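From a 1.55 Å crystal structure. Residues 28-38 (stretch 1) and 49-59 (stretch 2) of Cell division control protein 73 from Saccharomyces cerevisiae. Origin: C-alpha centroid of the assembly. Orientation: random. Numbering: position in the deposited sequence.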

# COMPACT_ATOMS: atom_id res chain seq x y z
N THR A 28 7.84 2.97 2.16
CA THR A 28 7.72 4.00 1.13
C THR A 28 8.06 3.39 -0.22
O THR A 28 8.45 2.23 -0.29
CB THR A 28 8.70 5.13 1.38
OG1 THR A 28 10.02 4.68 1.06
CG2 THR A 28 8.66 5.57 2.84
N VAL A 29 7.93 4.15 -1.31
CA VAL A 29 8.32 3.60 -2.61
C VAL A 29 9.79 3.20 -2.64
O VAL A 29 10.18 2.38 -3.47
CB VAL A 29 8.04 4.55 -3.81
CG1 VAL A 29 6.57 4.64 -4.10
CG2 VAL A 29 8.67 5.93 -3.59
N ALA A 30 10.60 3.75 -1.74
CA ALA A 30 12.03 3.44 -1.76
C ALA A 30 12.36 2.05 -1.25
O ALA A 30 13.37 1.47 -1.66
CB ALA A 30 12.83 4.49 -0.99
N ASN A 31 11.52 1.50 -0.37
CA ASN A 31 11.80 0.18 0.21
C ASN A 31 10.71 -0.86 -0.02
O ASN A 31 10.82 -2.00 0.45
CB ASN A 31 12.13 0.28 1.71
CG ASN A 31 10.92 0.62 2.56
OD1 ASN A 31 9.87 1.01 2.07
ND2 ASN A 31 11.08 0.51 3.87
N ILE A 32 9.68 -0.50 -0.77
CA ILE A 32 8.54 -1.39 -0.93
C ILE A 32 8.86 -2.62 -1.78
O ILE A 32 8.33 -3.68 -1.54
CB ILE A 32 7.30 -0.64 -1.48
CG1 ILE A 32 6.04 -1.49 -1.32
CG2 ILE A 32 7.51 -0.23 -2.93
CD1 ILE A 32 5.62 -1.75 0.11
N LYS A 33 9.71 -2.48 -2.79
CA LYS A 33 10.04 -3.63 -3.61
C LYS A 33 10.81 -4.66 -2.79
O LYS A 33 10.50 -5.86 -2.84
CB LYS A 33 10.84 -3.19 -4.84
CG LYS A 33 11.12 -4.30 -5.82
CD LYS A 33 11.89 -3.77 -7.02
CE LYS A 33 11.16 -2.62 -7.68
NZ LYS A 33 11.79 -2.28 -9.00
N GLN A 34 11.82 -4.22 -2.04
CA GLN A 34 12.58 -5.15 -1.21
C GLN A 34 11.64 -5.87 -0.25
O GLN A 34 11.76 -7.07 -0.01
CB GLN A 34 13.65 -4.40 -0.40
CG GLN A 34 14.71 -3.75 -1.26
CD GLN A 34 16.09 -3.82 -0.64
OE1 GLN A 34 16.28 -4.39 0.44
NE2 GLN A 34 17.08 -3.24 -1.31
N PHE A 35 10.70 -5.13 0.31
CA PHE A 35 9.79 -5.70 1.28
C PHE A 35 8.87 -6.73 0.62
O PHE A 35 8.82 -7.88 1.04
CB PHE A 35 8.99 -4.60 1.98
CG PHE A 35 8.13 -5.09 3.10
CD1 PHE A 35 8.70 -5.65 4.24
CD2 PHE A 35 6.76 -4.98 3.03
CE1 PHE A 35 7.90 -6.10 5.28
CE2 PHE A 35 5.96 -5.41 4.07
CZ PHE A 35 6.53 -5.97 5.19
N LEU A 36 8.15 -6.32 -0.41
CA LEU A 36 7.15 -7.18 -1.01
C LEU A 36 7.70 -8.31 -1.89
O LEU A 36 7.05 -9.34 -2.03
CB LEU A 36 6.14 -6.35 -1.80
CG LEU A 36 5.30 -5.39 -0.98
CD1 LEU A 36 4.28 -4.74 -1.87
CD2 LEU A 36 4.60 -6.12 0.17
N LEU A 37 8.86 -8.11 -2.50
CA LEU A 37 9.42 -9.14 -3.37
C LEU A 37 10.41 -10.05 -2.66
O LEU A 37 10.49 -11.24 -2.95
CB LEU A 37 10.09 -8.51 -4.59
CG LEU A 37 9.11 -7.82 -5.55
CD1 LEU A 37 9.86 -7.32 -6.77
CD2 LEU A 37 7.99 -8.78 -5.97
N GLU A 38 11.19 -9.48 -1.74
CA GLU A 38 12.24 -10.25 -1.09
C GLU A 38 11.93 -10.55 0.37
O GLU A 38 12.69 -11.24 1.03
CB GLU A 38 13.56 -9.51 -1.18
CG GLU A 38 13.96 -9.15 -2.60
CD GLU A 38 15.40 -8.67 -2.69
OE1 GLU A 38 15.72 -7.62 -2.09
OE2 GLU A 38 16.21 -9.36 -3.34
N SER A 49 16.69 7.03 -3.32
CA SER A 49 15.38 7.60 -3.57
C SER A 49 14.92 7.21 -4.98
O SER A 49 15.73 6.82 -5.83
CB SER A 49 15.41 9.12 -3.40
OG SER A 49 16.26 9.72 -4.36
N VAL A 50 13.61 7.28 -5.20
CA VAL A 50 13.00 6.93 -6.48
C VAL A 50 12.52 8.24 -7.11
O VAL A 50 11.45 8.72 -6.80
CB VAL A 50 11.82 5.95 -6.26
CG1 VAL A 50 11.23 5.48 -7.58
CG2 VAL A 50 12.26 4.76 -5.42
N PRO A 51 13.36 8.86 -7.96
CA PRO A 51 13.09 10.21 -8.48
C PRO A 51 11.65 10.48 -8.96
O PRO A 51 11.11 11.54 -8.64
CB PRO A 51 14.08 10.33 -9.64
CG PRO A 51 15.24 9.50 -9.19
CD PRO A 51 14.66 8.34 -8.42
N ASN A 52 11.06 9.57 -9.72
CA ASN A 52 9.71 9.78 -10.25
C ASN A 52 8.59 9.29 -9.31
O ASN A 52 7.41 9.44 -9.61
CB ASN A 52 9.57 9.11 -11.62
CG ASN A 52 9.88 7.62 -11.59
OD1 ASN A 52 10.27 7.06 -10.56
ND2 ASN A 52 9.71 6.97 -12.74
N GLY A 53 8.97 8.71 -8.19
CA GLY A 53 8.00 8.25 -7.21
C GLY A 53 7.18 7.05 -7.65
O GLY A 53 6.11 6.78 -7.11
N LEU A 54 7.68 6.32 -8.64
CA LEU A 54 6.93 5.21 -9.21
C LEU A 54 7.77 3.95 -9.23
O LEU A 54 8.92 3.96 -9.70
CB LEU A 54 6.50 5.56 -10.64
CG LEU A 54 5.87 4.46 -11.51
CD1 LEU A 54 6.86 3.38 -11.89
CD2 LEU A 54 4.69 3.86 -10.83
N VAL A 55 7.20 2.86 -8.73
CA VAL A 55 7.78 1.55 -8.93
C VAL A 55 6.76 0.56 -9.46
O VAL A 55 5.55 0.72 -9.29
CB VAL A 55 8.44 0.99 -7.67
CG1 VAL A 55 9.50 1.94 -7.16
CG2 VAL A 55 7.42 0.71 -6.62
N ASN A 56 7.25 -0.45 -10.15
CA ASN A 56 6.40 -1.49 -10.67
C ASN A 56 6.74 -2.81 -10.01
O ASN A 56 7.90 -3.10 -9.76
CB ASN A 56 6.62 -1.61 -12.18
CG ASN A 56 6.32 -0.33 -12.91
OD1 ASN A 56 5.16 -0.03 -13.22
ND2 ASN A 56 7.35 0.45 -13.17
N ILE A 57 5.71 -3.60 -9.72
CA ILE A 57 5.87 -4.93 -9.18
C ILE A 57 4.90 -5.86 -9.88
O ILE A 57 3.71 -5.57 -9.96
CB ILE A 57 5.60 -4.97 -7.65
CG1 ILE A 57 6.67 -4.19 -6.88
CG2 ILE A 57 5.56 -6.40 -7.14
CD1 ILE A 57 6.48 -4.23 -5.36
N GLU A 58 5.41 -6.98 -10.39
CA GLU A 58 4.55 -8.00 -10.96
C GLU A 58 4.40 -9.12 -9.95
O GLU A 58 5.38 -9.53 -9.30
CB GLU A 58 5.16 -8.53 -12.27
CG GLU A 58 4.30 -9.55 -12.96
CD GLU A 58 4.63 -9.72 -14.44
OE1 GLU A 58 4.95 -8.74 -15.14
OE2 GLU A 58 4.58 -10.86 -14.91
N LYS A 59 3.18 -9.61 -9.79
CA LYS A 59 2.87 -10.67 -8.86
C LYS A 59 2.09 -11.79 -9.53
O LYS A 59 1.10 -11.55 -10.22
CB LYS A 59 2.05 -10.13 -7.69
CG LYS A 59 1.62 -11.18 -6.66
CD LYS A 59 2.81 -11.70 -5.89
CE LYS A 59 2.38 -12.65 -4.77
NZ LYS A 59 3.55 -13.26 -4.09
O HOH W 1 10.20 -0.45 -10.48

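Residues 32-38 form a helix and residues 54-59 a strand, and the two run almost parallel, their N-to-C directions differing by only 5° and their axes approaching to 9.6 Å. That spacing leaves room for a layer of side chains between the two backbones. Ahead of each element, the polypeptide turns. In stretch 1, the backbone N of Thr28 donates to Asn31 OD1 (2.8 Å), and Ala30 N donates to Thr28 OG1 (3.0 Å), so side-chain acceptors hold the segment that leads into the helix. Within the helix, regular i to i+4 bonds follow, such as Leu36 N to Ile32 O (2.9 Å) and Leu37 N to Lys33 O (2.8 Å). In stretch 2, a type I turn from Val50 to Gly53 is closed by Gly53 N to Val50 O (2.8 Å). Gly53 has a positive phi of 70°, a conformation that favours glycine, and leads directly into the strand.

No direct hydrogen bond joins the two stretches; the 482 Å² they bury, both sides summed, is covered mainly by apolar contacts. Val29 is central at the N-terminal end. The CA-to-CB bond of Val29 points toward stretch 2; Val29 CG2 lies 4.1 Å from Val50 CB and Val29 CG1 3.7 Å from Gly53 O. The backbone also takes part: Val29 O is 3.7 Å from Val50 CG2 and 3.8 Å from Val55 CG1. At Ala30 the approach is to the main chain as well, Ala30 CA lying 3.9 Å from Val50 CG2.

Farther along, the helix meets the strand through Ile32, whose CG2 touches Val55 CG2 at 3.8 Å, although the end of the Ile32 side chain leads away. Ile57 then makes the most extensive contribution from the strand. Its CA-to-CB bond points sideways, but the m, t rotamer brings the end of the side chain nearer to the helix, placing Ile57 CD1 4.0 Å from Lys33 CA and 4.2 Å from Leu36 CB. Ile57 CG2 meets Leu37 CD2 at 3.6 Å. These are van der Waals contacts rather than directional bonds, and they help bury Ile57.

Polar chemistry enters at the exposed margin. The aliphatic part of Lys33 passes the strand, with Lys33 CE 3.9 Å from Asn56 O, and its ammonium group reaches water 1. That water accepts hydrogen bonds from Lys33 NZ (2.8 Å) and from Asn56 N (3.0 Å), linking helix side chain to strand backbone.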